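Local structure of carboxypeptidase 1 (Deinococcus radiodurans str. R1, 5GIV) at residues P150-G153 and D157-I160; P441-D446 and S453-W458; A28-D33 and E44-Q49; T356-V361 and G487-Y492; I362-L367 and G417-Y422. The protein probably acts as a zinc-dependent M32 metallocarboxypeptidase, releasing amino acids one after another from the C-terminus of peptides with broad specificity but not proline. One frame throughout, in Å; residues are numbered along the deposited sequence.

Contact 1. Residues P150-G153 and D157-I160; sequences PEFG and DYYI
In the helix-loop-helix connection between helices 128-147 and 155-163 of this largely helical M32 fold, the loop residue Phe152 folds its ring over the backbone at Asp157 and Tyr158. The contact is local, with the CA atoms of Phe152 and Tyr158 5.5 Å apart. Tyr158 CA stands over one face of the phenyl ring, 3.9 Å from its centroid, so its C-H addresses the pi cloud in a CH-pi contact. CD1 of Phe152 reaches farther round, to 3.7 Å from the carbonyl O of Asp157, while Asp157 CB approaches that same ring atom. A phenyl group suits the site because a broad, flat, apolar face can lie against the first turns of the helix without needing a polar partner.

The two rings form an offset edge-to-face pair. The edge of Tyr158 is directed at the face of Phe152, the centroids are 5.9 Å apart and the planes meet at 65°. Tyr158 has CG anti to the backbone N (chi1 166°), which carries its ring beside Phe152; it also stacks with Phe149, just before Pro150. An alanine in place of Phe152 would strip the cover from Tyr158 CA and is likely to leave the tyrosine edge without its aromatic mate and the loop less firmly held to the helix. The polar end of Asp157 serves a different neighbour, since OD1 accepts from the backbone N of Ala169, at the start of helix 169-193. The closest side-chain approach is carbon to carbon, Phe152 CD2 lying 3.8 Å from Tyr158 CD1 near the plane of the tyrosine ring.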
# COMPACT_ATOMS: atom_id res chain seq x y z
N PRO A 150 30.02 11.36 -22.24
CA PRO A 150 30.54 12.16 -23.36
C PRO A 150 30.25 11.57 -24.73
O PRO A 150 30.41 12.29 -25.73
CB PRO A 150 32.05 12.21 -23.09
CG PRO A 150 32.31 10.98 -22.28
CD PRO A 150 31.10 10.78 -21.43
N GLU A 151 29.84 10.31 -24.83
CA GLU A 151 29.45 9.79 -26.14
C GLU A 151 28.30 10.58 -26.76
O GLU A 151 28.05 10.43 -27.96
CB GLU A 151 29.09 8.31 -26.05
CG GLU A 151 28.12 7.98 -24.95
CD GLU A 151 28.85 7.76 -23.64
OE1 GLU A 151 28.69 6.69 -23.02
OE2 GLU A 151 29.60 8.68 -23.25
N PHE A 152 27.60 11.41 -25.99
CA PHE A 152 26.61 12.33 -26.53
C PHE A 152 27.24 13.72 -26.51
O PHE A 152 27.34 14.35 -25.46
CB PHE A 152 25.30 12.30 -25.73
CG PHE A 152 24.68 10.94 -25.67
CD1 PHE A 152 23.86 10.50 -26.71
CD2 PHE A 152 24.91 10.11 -24.59
CE1 PHE A 152 23.28 9.24 -26.67
CE2 PHE A 152 24.34 8.85 -24.55
CZ PHE A 152 23.52 8.42 -25.59
N GLY A 153 27.70 14.17 -27.68
CA GLY A 153 28.29 15.50 -27.75
C GLY A 153 27.36 16.57 -27.23
O GLY A 153 27.78 17.47 -26.49
N ASP A 157 20.98 15.44 -26.36
CA ASP A 157 20.93 14.11 -26.96
C ASP A 157 21.07 13.01 -25.91
O ASP A 157 20.53 11.92 -26.08
CB ASP A 157 22.03 13.96 -28.01
CG ASP A 157 21.68 14.65 -29.30
OD1 ASP A 157 20.48 14.80 -29.59
OD2 ASP A 157 22.61 15.06 -30.03
N TYR A 158 21.79 13.28 -24.82
CA TYR A 158 21.83 12.29 -23.74
C TYR A 158 20.43 12.07 -23.17
O TYR A 158 20.02 10.92 -22.96
CB TYR A 158 22.79 12.73 -22.64
CG TYR A 158 22.62 11.93 -21.36
CD1 TYR A 158 23.08 10.63 -21.27
CD2 TYR A 158 21.98 12.47 -20.25
CE1 TYR A 158 22.93 9.88 -20.12
CE2 TYR A 158 21.83 11.73 -19.08
CZ TYR A 158 22.30 10.44 -19.03
OH TYR A 158 22.16 9.69 -17.89
N TYR A 159 19.69 13.16 -22.93
CA TYR A 159 18.35 13.02 -22.34
C TYR A 159 17.34 12.48 -23.36
O TYR A 159 16.49 11.66 -23.01
CB TYR A 159 17.89 14.36 -21.75
CG TYR A 159 18.65 14.68 -20.49
CD1 TYR A 159 18.44 13.94 -19.34
CD2 TYR A 159 19.60 15.69 -20.47
CE1 TYR A 159 19.15 14.20 -18.20
CE2 TYR A 159 20.32 15.96 -19.32
CZ TYR A 159 20.09 15.21 -18.19
OH TYR A 159 20.79 15.47 -17.04
N ILE A 160 17.41 12.92 -24.61
CA ILE A 160 16.51 12.35 -25.61
C ILE A 160 16.71 10.84 -25.70
O ILE A 160 15.73 10.08 -25.73
CB ILE A 160 16.72 13.04 -26.97
CG1 ILE A 160 16.28 14.51 -26.88
CG2 ILE A 160 15.94 12.32 -28.07
CD1 ILE A 160 16.49 15.28 -28.15

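Contact 2. Residues P441-D446 and S453-W458; sequences PGLEAD and SRLHGW
Arg454 lays its CB against CD2 of Leu443, 3.7 Å away, and sends its guanidinium on past the start of helix 443-448. A bend at chi3 (-62°) swings the NE and NH2 edge toward Asp446. NE donates to the syn lone pair of Asp446 OD2 in a salt bridge, very short at 2.5 Å as modelled, and NH2 adds a weak bond to that oxygen. NH2 also donates almost straight to Pro441 O at 3.2 Å; the oxygen lies in the guanidinium plane, but NH2 stands above the carbonyl plane. Water 2 joins Asp446 OD2 to the backbone N of Arg454, and Asp446 OD1 has a long, weak ion pair with Arg449. A methionine in place of Arg454 would probably leave the buried Asp446 carboxylate without its main counter-charge and the Pro441 carbonyl short of a donor. Beside the charges, Leu443 CD1 meets Leu455 CD1 at 4.1 Å; leucines suit this inner side, where Leu455 continues onto Leu301 and Trp302 of helix 292-306. Gly442, the N-cap of helix 443-448, has a phi of 117° that a side chain would tolerate poorly. Ion pair and leucine pair together clasp a helix-loop-helix unit, helices 443-448 and 453-464.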
# COMPACT_ATOMS: atom_id res chain seq x y z
N PRO A 441 -8.41 -7.27 -40.49
CA PRO A 441 -9.41 -6.44 -41.17
C PRO A 441 -10.77 -6.46 -40.49
O PRO A 441 -11.42 -7.51 -40.41
CB PRO A 441 -9.48 -7.04 -42.57
CG PRO A 441 -8.97 -8.43 -42.41
CD PRO A 441 -7.93 -8.37 -41.34
N GLY A 442 -11.16 -5.36 -39.88
CA GLY A 442 -12.50 -5.27 -39.35
C GLY A 442 -12.49 -5.12 -37.85
O GLY A 442 -13.41 -5.58 -37.17
N LEU A 443 -11.44 -4.49 -37.31
CA LEU A 443 -11.35 -4.30 -35.87
C LEU A 443 -12.52 -3.48 -35.34
O LEU A 443 -13.12 -3.84 -34.32
CB LEU A 443 -10.03 -3.63 -35.50
CG LEU A 443 -8.81 -4.53 -35.52
CD1 LEU A 443 -7.58 -3.72 -35.12
CD2 LEU A 443 -9.03 -5.71 -34.59
N GLU A 444 -12.88 -2.41 -36.04
CA GLU A 444 -13.97 -1.56 -35.56
C GLU A 444 -15.25 -2.35 -35.34
O GLU A 444 -15.96 -2.13 -34.36
CB GLU A 444 -14.21 -0.40 -36.53
CG GLU A 444 -13.04 0.54 -36.69
CD GLU A 444 -13.34 1.65 -37.67
OE1 GLU A 444 -14.48 1.68 -38.19
OE2 GLU A 444 -12.45 2.49 -37.92
N ALA A 445 -15.54 -3.30 -36.23
CA ALA A 445 -16.73 -4.12 -36.04
C ALA A 445 -16.64 -4.93 -34.76
O ALA A 445 -17.64 -5.13 -34.06
CB ALA A 445 -16.95 -5.03 -37.25
N ASP A 446 -15.43 -5.40 -34.42
CA ASP A 446 -15.23 -6.08 -33.15
C ASP A 446 -15.55 -5.16 -31.98
O ASP A 446 -16.18 -5.58 -31.00
CB ASP A 446 -13.79 -6.58 -33.03
CG ASP A 446 -13.42 -7.59 -34.10
OD1 ASP A 446 -14.33 -8.07 -34.82
OD2 ASP A 446 -12.23 -7.94 -34.19
N SER A 453 -10.21 -8.46 -28.38
CA SER A 453 -9.21 -9.51 -28.30
C SER A 453 -8.28 -9.53 -29.51
O SER A 453 -7.09 -9.86 -29.36
CB SER A 453 -9.91 -10.84 -28.11
OG SER A 453 -10.87 -11.04 -29.12
N ARG A 454 -8.78 -9.16 -30.69
CA ARG A 454 -7.92 -9.16 -31.87
C ARG A 454 -6.93 -8.00 -31.82
O ARG A 454 -5.75 -8.17 -32.16
CB ARG A 454 -8.75 -9.10 -33.14
CG ARG A 454 -9.67 -10.29 -33.32
CD ARG A 454 -9.95 -10.55 -34.79
NE ARG A 454 -10.62 -9.44 -35.45
CZ ARG A 454 -10.64 -9.27 -36.77
NH1 ARG A 454 -10.00 -10.13 -37.55
NH2 ARG A 454 -11.29 -8.24 -37.30
N LEU A 455 -7.38 -6.82 -31.40
CA LEU A 455 -6.46 -5.70 -31.27
C LEU A 455 -5.47 -5.95 -30.13
O LEU A 455 -4.25 -5.84 -30.32
CB LEU A 455 -7.24 -4.41 -31.05
CG LEU A 455 -6.42 -3.18 -30.65
CD1 LEU A 455 -5.42 -2.79 -31.74
CD2 LEU A 455 -7.35 -2.01 -30.33
N HIS A 456 -5.97 -6.33 -28.96
CA HIS A 456 -5.09 -6.62 -27.83
C HIS A 456 -4.16 -7.79 -28.13
O HIS A 456 -2.96 -7.72 -27.84
CB HIS A 456 -5.94 -6.87 -26.58
CG HIS A 456 -5.15 -7.09 -25.34
ND1 HIS A 456 -4.99 -8.33 -24.77
CD2 HIS A 456 -4.43 -6.23 -24.57
CE1 HIS A 456 -4.24 -8.23 -23.68
NE2 HIS A 456 -3.88 -6.96 -23.55
N GLY A 457 -4.69 -8.85 -28.75
CA GLY A 457 -3.85 -9.98 -29.09
C GLY A 457 -2.71 -9.58 -30.02
O GLY A 457 -1.55 -9.95 -29.80
N TRP A 458 -3.02 -8.78 -31.04
CA TRP A 458 -1.97 -8.32 -31.94
C TRP A 458 -0.92 -7.51 -31.18
O TRP A 458 0.29 -7.72 -31.36
CB TRP A 458 -2.59 -7.47 -33.06
CG TRP A 458 -1.61 -7.16 -34.15
CD1 TRP A 458 -1.39 -7.88 -35.30
CD2 TRP A 458 -0.70 -6.05 -34.20
NE1 TRP A 458 -0.41 -7.29 -36.05
CE2 TRP A 458 0.04 -6.16 -35.40
CE3 TRP A 458 -0.44 -4.96 -33.34
CZ2 TRP A 458 1.01 -5.24 -35.77
CZ3 TRP A 458 0.53 -4.04 -33.71
CH2 TRP A 458 1.24 -4.19 -34.91
O HOH W 1 -11.61 -10.10 -40.58
O HOH W 2 -10.88 -7.11 -31.48

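Contact 3. Residues A28-D33 and E44-Q49; sequences ALLGWD and EDRARQ
Asp33 OD2 is gripped by two nitrogens of Arg46, NH1 at 2.6 Å and NH2 at 2.9 Å, in an end-on salt bridge that uses one oxygen only. This buried ion pair joins the two arms of an antiparallel helical hairpin, helices 8-36 and 43-62, whose short segments run at 161° to each other with axes 10.5 Å apart. NH1 comes in on the anti lone pair of OD2; NH2 meets the anti side well out of the carboxylate plane, and the two flat groups are turned 41° apart. OD1 is engaged by Arg247 of the second subunit, so the aspartate links the hairpin to the dimer interface, and its two arginine partners would be expected to favour the ionised form.

Arg46 reaches round by bends at chi2 and chi3, which fold its chain over Leu30. An arginine suits the place because its remaining N-H groups find acceptors as well: NH1 has a weak bond to Leu30 O at 3.1 Å, and NE donates to Gln49 OE1 at 3.0 Å, nearly in line with the C=O. That bond steadies the Gln49 amide, whose NE2 donates to Leu241 O of the second subunit. Leu30 supplies the apolar surface beside these charges, its CD2 resting over one face of the guanidinium, 3.6 Å from Arg46 NE.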
# COMPACT_ATOMS: atom_id res chain seq x y z
N ALA A 28 8.38 0.85 -5.68
CA ALA A 28 7.13 1.28 -6.30
C ALA A 28 5.98 1.27 -5.30
O ALA A 28 5.12 2.16 -5.32
CB ALA A 28 6.81 0.38 -7.50
N LEU A 29 5.95 0.27 -4.41
CA LEU A 29 4.92 0.23 -3.39
C LEU A 29 5.02 1.43 -2.46
O LEU A 29 4.00 2.01 -2.08
CB LEU A 29 5.02 -1.07 -2.58
CG LEU A 29 4.07 -1.16 -1.38
CD1 LEU A 29 2.62 -1.02 -1.82
CD2 LEU A 29 4.30 -2.47 -0.63
N LEU A 30 6.23 1.80 -2.07
CA LEU A 30 6.40 2.97 -1.22
C LEU A 30 5.89 4.22 -1.90
O LEU A 30 5.28 5.08 -1.26
CB LEU A 30 7.87 3.13 -0.84
CG LEU A 30 8.40 2.16 0.21
CD1 LEU A 30 9.93 2.17 0.17
CD2 LEU A 30 7.87 2.53 1.60
N GLY A 31 6.14 4.35 -3.21
CA GLY A 31 5.65 5.50 -3.94
C GLY A 31 4.16 5.44 -4.22
O GLY A 31 3.45 6.45 -4.13
N TRP A 32 3.65 4.25 -4.57
CA TRP A 32 2.22 4.12 -4.81
C TRP A 32 1.42 4.47 -3.56
O TRP A 32 0.44 5.22 -3.62
CB TRP A 32 1.89 2.70 -5.29
CG TRP A 32 0.41 2.42 -5.34
CD1 TRP A 32 -0.44 2.63 -6.39
CD2 TRP A 32 -0.39 1.87 -4.28
NE1 TRP A 32 -1.72 2.24 -6.06
CE2 TRP A 32 -1.71 1.77 -4.77
CE3 TRP A 32 -0.11 1.45 -2.97
CZ2 TRP A 32 -2.75 1.27 -3.99
CZ3 TRP A 32 -1.15 0.95 -2.20
CH2 TRP A 32 -2.45 0.87 -2.71
N ASP A 33 1.84 3.93 -2.41
CA ASP A 33 1.14 4.23 -1.16
C ASP A 33 1.29 5.70 -0.80
O ASP A 33 0.35 6.31 -0.27
CB ASP A 33 1.68 3.33 -0.05
CG ASP A 33 1.08 3.66 1.32
OD1 ASP A 33 -0.08 3.25 1.59
OD2 ASP A 33 1.78 4.32 2.11
N GLU A 44 7.55 12.79 6.04
CA GLU A 44 8.99 12.83 6.25
C GLU A 44 9.55 11.43 6.42
O GLU A 44 10.59 11.09 5.83
CB GLU A 44 9.32 13.68 7.47
CG GLU A 44 10.81 13.91 7.64
CD GLU A 44 11.15 14.70 8.90
OE1 GLU A 44 12.22 14.43 9.49
OE2 GLU A 44 10.35 15.57 9.30
N ASP A 45 8.89 10.61 7.23
CA ASP A 45 9.36 9.25 7.46
C ASP A 45 9.31 8.43 6.18
O ASP A 45 10.22 7.64 5.91
CB ASP A 45 8.51 8.62 8.57
CG ASP A 45 8.81 9.22 9.95
OD1 ASP A 45 9.79 10.00 10.07
OD2 ASP A 45 8.01 8.99 10.88
N ARG A 46 8.27 8.62 5.37
CA ARG A 46 8.20 7.87 4.13
C ARG A 46 9.36 8.23 3.21
O ARG A 46 9.92 7.36 2.54
CB ARG A 46 6.85 8.11 3.45
CG ARG A 46 6.73 7.46 2.08
CD ARG A 46 6.94 5.94 2.13
NE ARG A 46 6.08 5.27 3.10
CZ ARG A 46 4.82 4.90 2.86
NH1 ARG A 46 4.26 5.14 1.67
NH2 ARG A 46 4.11 4.30 3.81
N ALA A 47 9.73 9.52 3.16
CA ALA A 47 10.83 9.94 2.31
C ALA A 47 12.15 9.32 2.75
O ALA A 47 12.99 8.92 1.92
CB ALA A 47 10.93 11.47 2.29
N ARG A 48 12.36 9.20 4.06
CA ARG A 48 13.58 8.56 4.53
C ARG A 48 13.55 7.07 4.21
O ARG A 48 14.59 6.50 3.84
CB ARG A 48 13.75 8.81 6.04
CG ARG A 48 15.10 8.42 6.62
CD ARG A 48 15.13 8.71 8.11
NE ARG A 48 14.06 8.00 8.80
CZ ARG A 48 12.93 8.56 9.22
NH1 ARG A 48 12.72 9.85 9.07
NH2 ARG A 48 12.00 7.81 9.80
N GLN A 49 12.39 6.43 4.35
CA GLN A 49 12.25 5.04 3.94
C GLN A 49 12.60 4.87 2.46
O GLN A 49 13.34 3.96 2.09
CB GLN A 49 10.84 4.54 4.22
CG GLN A 49 10.46 4.43 5.69
CD GLN A 49 8.97 4.21 5.88
OE1 GLN A 49 8.19 4.29 4.93
NE2 GLN A 49 8.57 3.93 7.12

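Contact 4. Residues T356-V361 and G487-Y492; sequences TYNLHV and GPYLKY
With CG anti to the carbonyl carbon in Asn358 (chi1 -61°) and anti to the backbone N in Tyr489 (chi1 -180°), the two side chains extend toward each other from opposite directions and meet nearer the asparagine's helix. They bridge helix 357-372 and the C-terminal helix 487-501 of this largely helical M32 fold. Even the nearest CA atoms of 356-361 and 487-492, those of Asn358 and Tyr489, are 12.2 Å apart. Tyrosine suits the place because it is long, rigid and carries a polar atom at its far end, which crosses most of that distance through the interior and still offers an acceptor there.

The contact is a single hydrogen bond in which ND2 of Asn358 donates to Tyr489 OH over 3.1 Å, fairly straight at 155°. The hydroxyl oxygen lies near the amide plane, as an N-H of ND2 requires, while ND2 stands at the edge of the tyrosine ring, near its plane and 3.7 Å from CE2. The amide and ring planes are strongly turned against one another.

Asparagine suits the buried position because it can give and accept at once. Its OD1 accepts from Thr423 OG1 and Asn426 ND2, both on helix 420-439, and these bonds hold the amide in the rotation that presents ND2 to the tyrosine. Leu179 of helix 169-193 packs on both side chains. The Asn358 side chain is about 12 Å from the bound zinc ion and about 9 Å from the side chain of its ligand Glu296, in the surroundings of the metal site. On the tyrosine, CZ comes within 3.8 Å of Asn358 ND2.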
# COMPACT_ATOMS: atom_id res chain seq x y z
N THR A 356 -4.13 19.98 -30.76
CA THR A 356 -3.23 21.00 -30.25
C THR A 356 -2.22 20.47 -29.24
O THR A 356 -1.31 21.21 -28.86
CB THR A 356 -4.02 22.15 -29.62
OG1 THR A 356 -4.70 21.69 -28.45
CG2 THR A 356 -5.05 22.70 -30.62
N TYR A 357 -2.33 19.20 -28.83
CA TYR A 357 -1.49 18.69 -27.75
C TYR A 357 -0.01 18.90 -28.03
O TYR A 357 0.74 19.38 -27.17
CB TYR A 357 -1.77 17.20 -27.50
CG TYR A 357 -0.94 16.64 -26.36
CD1 TYR A 357 0.34 16.12 -26.57
CD2 TYR A 357 -1.43 16.65 -25.06
CE1 TYR A 357 1.09 15.62 -25.53
CE2 TYR A 357 -0.68 16.14 -24.01
CZ TYR A 357 0.57 15.64 -24.25
OH TYR A 357 1.29 15.14 -23.20
N ASN A 358 0.43 18.55 -29.23
CA ASN A 358 1.87 18.54 -29.50
C ASN A 358 2.48 19.93 -29.41
O ASN A 358 3.68 20.05 -29.13
CB ASN A 358 2.12 17.90 -30.86
CG ASN A 358 1.63 16.46 -30.92
OD1 ASN A 358 1.89 15.68 -30.01
ND2 ASN A 358 0.90 16.12 -31.96
N LEU A 359 1.68 20.98 -29.58
CA LEU A 359 2.22 22.33 -29.45
C LEU A 359 2.72 22.60 -28.04
O LEU A 359 3.64 23.41 -27.85
CB LEU A 359 1.15 23.34 -29.85
CG LEU A 359 0.66 23.19 -31.29
CD1 LEU A 359 -0.58 24.02 -31.53
CD2 LEU A 359 1.76 23.60 -32.25
N HIS A 360 2.16 21.93 -27.03
CA HIS A 360 2.68 22.07 -25.67
C HIS A 360 4.03 21.39 -25.52
O HIS A 360 4.93 21.92 -24.86
CB HIS A 360 1.68 21.51 -24.65
CG HIS A 360 0.35 22.21 -24.64
ND1 HIS A 360 0.04 23.21 -23.75
CD2 HIS A 360 -0.75 22.02 -25.40
CE1 HIS A 360 -1.20 23.62 -23.96
NE2 HIS A 360 -1.70 22.92 -24.97
N VAL A 361 4.18 20.18 -26.08
CA VAL A 361 5.44 19.45 -26.00
C VAL A 361 6.54 20.22 -26.72
O VAL A 361 7.66 20.36 -26.21
CB VAL A 361 5.27 18.03 -26.56
CG1 VAL A 361 6.60 17.32 -26.65
CG2 VAL A 361 4.30 17.24 -25.70
N GLY A 487 3.35 9.58 -40.72
CA GLY A 487 2.39 9.37 -41.77
C GLY A 487 1.06 8.85 -41.25
O GLY A 487 0.03 9.50 -41.38
N PRO A 488 1.08 7.66 -40.66
CA PRO A 488 -0.19 7.08 -40.17
C PRO A 488 -0.89 7.99 -39.18
O PRO A 488 -2.13 8.08 -39.18
CB PRO A 488 0.25 5.76 -39.53
CG PRO A 488 1.57 5.44 -40.20
CD PRO A 488 2.22 6.76 -40.44
N TYR A 489 -0.12 8.69 -38.34
CA TYR A 489 -0.68 9.62 -37.37
C TYR A 489 -1.40 10.77 -38.05
O TYR A 489 -2.55 11.08 -37.71
CB TYR A 489 0.44 10.13 -36.46
CG TYR A 489 0.03 11.10 -35.38
CD1 TYR A 489 -0.94 10.77 -34.44
CD2 TYR A 489 0.68 12.33 -35.24
CE1 TYR A 489 -1.29 11.65 -33.43
CE2 TYR A 489 0.34 13.22 -34.23
CZ TYR A 489 -0.64 12.87 -33.33
OH TYR A 489 -0.98 13.74 -32.32
N LEU A 490 -0.75 11.42 -39.02
CA LEU A 490 -1.39 12.56 -39.67
C LEU A 490 -2.57 12.12 -40.51
O LEU A 490 -3.58 12.83 -40.59
CB LEU A 490 -0.37 13.32 -40.52
CG LEU A 490 0.78 13.94 -39.73
CD1 LEU A 490 1.74 14.67 -40.65
CD2 LEU A 490 0.26 14.87 -38.60
N LYS A 491 -2.48 10.95 -41.13
CA LYS A 491 -3.62 10.45 -41.90
C LYS A 491 -4.82 10.21 -41.00
O LYS A 491 -5.96 10.55 -41.36
CB LYS A 491 -3.25 9.16 -42.62
CG LYS A 491 -4.41 8.61 -43.42
CD LYS A 491 -4.10 7.29 -44.10
CE LYS A 491 -5.38 6.76 -44.76
NZ LYS A 491 -5.28 5.35 -45.24
N TYR A 492 -4.59 9.64 -39.81
CA TYR A 492 -5.67 9.35 -38.88
C TYR A 492 -6.38 10.62 -38.43
O TYR A 492 -7.61 10.68 -38.42
CB TYR A 492 -5.13 8.56 -37.68
CG TYR A 492 -5.89 8.79 -36.39
CD1 TYR A 492 -7.18 8.32 -36.24
CD2 TYR A 492 -5.30 9.45 -35.32
CE1 TYR A 492 -7.88 8.52 -35.07
CE2 TYR A 492 -5.99 9.66 -34.14
CZ TYR A 492 -7.28 9.19 -34.02
OH TYR A 492 -8.00 9.39 -32.87

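Contact 5. Residues I362-L367 and G417-Y422; sequences ITRFEL and GSFQGY
The loop 417-419 runs close past helix 357-372, the CA atoms of Phe365 and Phe419 being 6.6 Å apart, and so brings Phe419 against Arg364 and Gln420 against Phe365 before the chain enters helix 420-439. Gly417 begins the turn with a positive phi of 68°, a conformation that glycine adopts most readily. Phe419 then presents one face of its ring to the aliphatic part of Arg364. CD of the arginine sits almost exactly above the ring centre, 3.3 Å from the centroid, in a CH-pi contact, and CB touches the rim at 3.5 Å from Phe419 CD2. The guanidinium stands edge-on farther above the ring, its plane at 77° to the phenyl plane, and CZ is 5.3 Å from the centroid, at most a weak cation-pi attraction.

This loop and helix belong to the buried helical core of the M32 metallopeptidase, with the Phe419 side chain about 11 Å from the bound zinc ion. Arginine suits its place because its methylenes cover the aromatic face while its charged end reaches a salt bridge from NH2 to Asp407 and a hydrogen bond from NH1 to Tyr389 OH. The Phe419 ring also meets that of His409, the two planes inclined to each other.

Gln420 has CG between the backbone N and the carbonyl carbon (chi1 73°), which folds the amide back so that NE2 donates to Gly417 O at 3.2 Å. Its OE1 is left facing the edge of the Phe365 ring, 3.7 Å from CD1.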
# COMPACT_ATOMS: atom_id res chain seq x y z
N ILE A 362 6.24 20.71 -27.93
CA ILE A 362 7.21 21.48 -28.69
C ILE A 362 7.65 22.71 -27.90
O ILE A 362 8.84 23.03 -27.83
CB ILE A 362 6.63 21.89 -30.05
CG1 ILE A 362 6.32 20.64 -30.89
CG2 ILE A 362 7.58 22.86 -30.76
CD1 ILE A 362 5.61 20.94 -32.18
N THR A 363 6.69 23.42 -27.31
CA THR A 363 7.05 24.57 -26.48
C THR A 363 8.10 24.19 -25.44
O THR A 363 9.15 24.83 -25.34
CB THR A 363 5.80 25.12 -25.80
OG1 THR A 363 4.87 25.54 -26.81
CG2 THR A 363 6.16 26.31 -24.90
N ARG A 364 7.83 23.15 -24.65
CA ARG A 364 8.73 22.76 -23.58
C ARG A 364 10.09 22.30 -24.11
O ARG A 364 11.14 22.69 -23.59
CB ARG A 364 8.10 21.66 -22.73
CG ARG A 364 6.91 22.13 -21.93
CD ARG A 364 5.87 21.03 -21.75
NE ARG A 364 4.83 21.43 -20.80
CZ ARG A 364 3.87 22.31 -21.09
NH1 ARG A 364 3.81 22.89 -22.28
NH2 ARG A 364 2.97 22.63 -20.16
N PHE A 365 10.08 21.48 -25.16
CA PHE A 365 11.33 20.96 -25.72
C PHE A 365 12.23 22.11 -26.17
O PHE A 365 13.44 22.11 -25.88
CB PHE A 365 11.01 20.02 -26.88
CG PHE A 365 12.22 19.43 -27.54
CD1 PHE A 365 12.83 18.30 -27.03
CD2 PHE A 365 12.73 19.98 -28.71
CE1 PHE A 365 13.92 17.74 -27.65
CE2 PHE A 365 13.83 19.42 -29.34
CZ PHE A 365 14.42 18.30 -28.81
N GLU A 366 11.67 23.09 -26.87
CA GLU A 366 12.49 24.19 -27.38
C GLU A 366 13.04 25.06 -26.25
O GLU A 366 14.16 25.57 -26.36
CB GLU A 366 11.68 25.01 -28.38
CG GLU A 366 11.49 24.29 -29.72
CD GLU A 366 10.64 25.06 -30.72
OE1 GLU A 366 10.08 26.12 -30.36
OE2 GLU A 366 10.50 24.57 -31.87
N LEU A 367 12.30 25.20 -25.15
CA LEU A 367 12.83 25.91 -23.99
C LEU A 367 13.95 25.11 -23.34
O LEU A 367 14.93 25.69 -22.85
CB LEU A 367 11.71 26.19 -22.98
CG LEU A 367 10.61 27.17 -23.41
CD1 LEU A 367 9.40 27.08 -22.49
CD2 LEU A 367 11.15 28.61 -23.43
N GLY A 417 14.81 16.85 -22.36
CA GLY A 417 14.26 15.58 -22.79
C GLY A 417 13.09 15.07 -21.98
O GLY A 417 12.82 13.88 -22.00
N SER A 418 12.37 15.96 -21.30
CA SER A 418 11.31 15.57 -20.38
C SER A 418 9.99 15.28 -21.07
O SER A 418 9.14 14.61 -20.47
CB SER A 418 11.06 16.67 -19.35
OG SER A 418 12.27 17.13 -18.80
N PHE A 419 9.78 15.77 -22.29
CA PHE A 419 8.45 15.80 -22.87
C PHE A 419 8.32 15.18 -24.26
O PHE A 419 7.19 14.85 -24.64
CB PHE A 419 7.94 17.25 -22.95
CG PHE A 419 7.68 17.89 -21.61
CD1 PHE A 419 6.46 17.68 -20.95
CD2 PHE A 419 8.64 18.68 -21.00
CE1 PHE A 419 6.22 18.24 -19.72
CE2 PHE A 419 8.39 19.27 -19.76
CZ PHE A 419 7.18 19.04 -19.11
N GLN A 420 9.39 15.03 -25.04
CA GLN A 420 9.18 14.58 -26.41
C GLN A 420 8.59 13.17 -26.46
O GLN A 420 7.93 12.83 -27.45
CB GLN A 420 10.47 14.67 -27.25
CG GLN A 420 11.51 13.65 -26.93
CD GLN A 420 12.22 13.99 -25.66
OE1 GLN A 420 12.19 15.14 -25.21
NE2 GLN A 420 12.83 12.99 -25.05
N GLY A 421 8.80 12.36 -25.42
CA GLY A 421 8.18 11.05 -25.38
C GLY A 421 6.66 11.09 -25.51
O GLY A 421 6.06 10.19 -26.10
N TYR A 422 6.02 12.13 -24.97
CA TYR A 422 4.57 12.24 -25.10
C TYR A 422 4.17 12.36 -26.56
O TYR A 422 3.19 11.74 -27.00
CB TYR A 422 4.05 13.45 -24.31
CG TYR A 422 4.33 13.39 -22.83
CD1 TYR A 422 3.69 12.45 -22.02
CD2 TYR A 422 5.19 14.29 -22.23
CE1 TYR A 422 3.92 12.40 -20.66
CE2 TYR A 422 5.43 14.24 -20.87
CZ TYR A 422 4.79 13.30 -20.09
OH TYR A 422 5.03 13.24 -18.73

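How the contacts relate
From the N terminus, contact 3 comes first and closes the hairpin of helices 8-36 and 43-62 at the dimer interface. Contact 1 then closes a very short loop ahead of helix 155-163. Contact 4 opens at 356-361 and closes only at 487-492, tying helix 357-372 to the C-terminal helix; contacts 5 and 2 are nested in that long loop, one after the other, and none cross. Contacts 4 and 5 share helix 357-372 and touch where Val361 packs on Phe419 and Gln420. Contact 1 joins this cluster through Ile160, which packs on Phe365. Contacts 2 and 3 touch none of the others; by nearest atoms, contact 2 comes within about 8 Å of contact 4 and contact 3 within about 16 Å of contact 5.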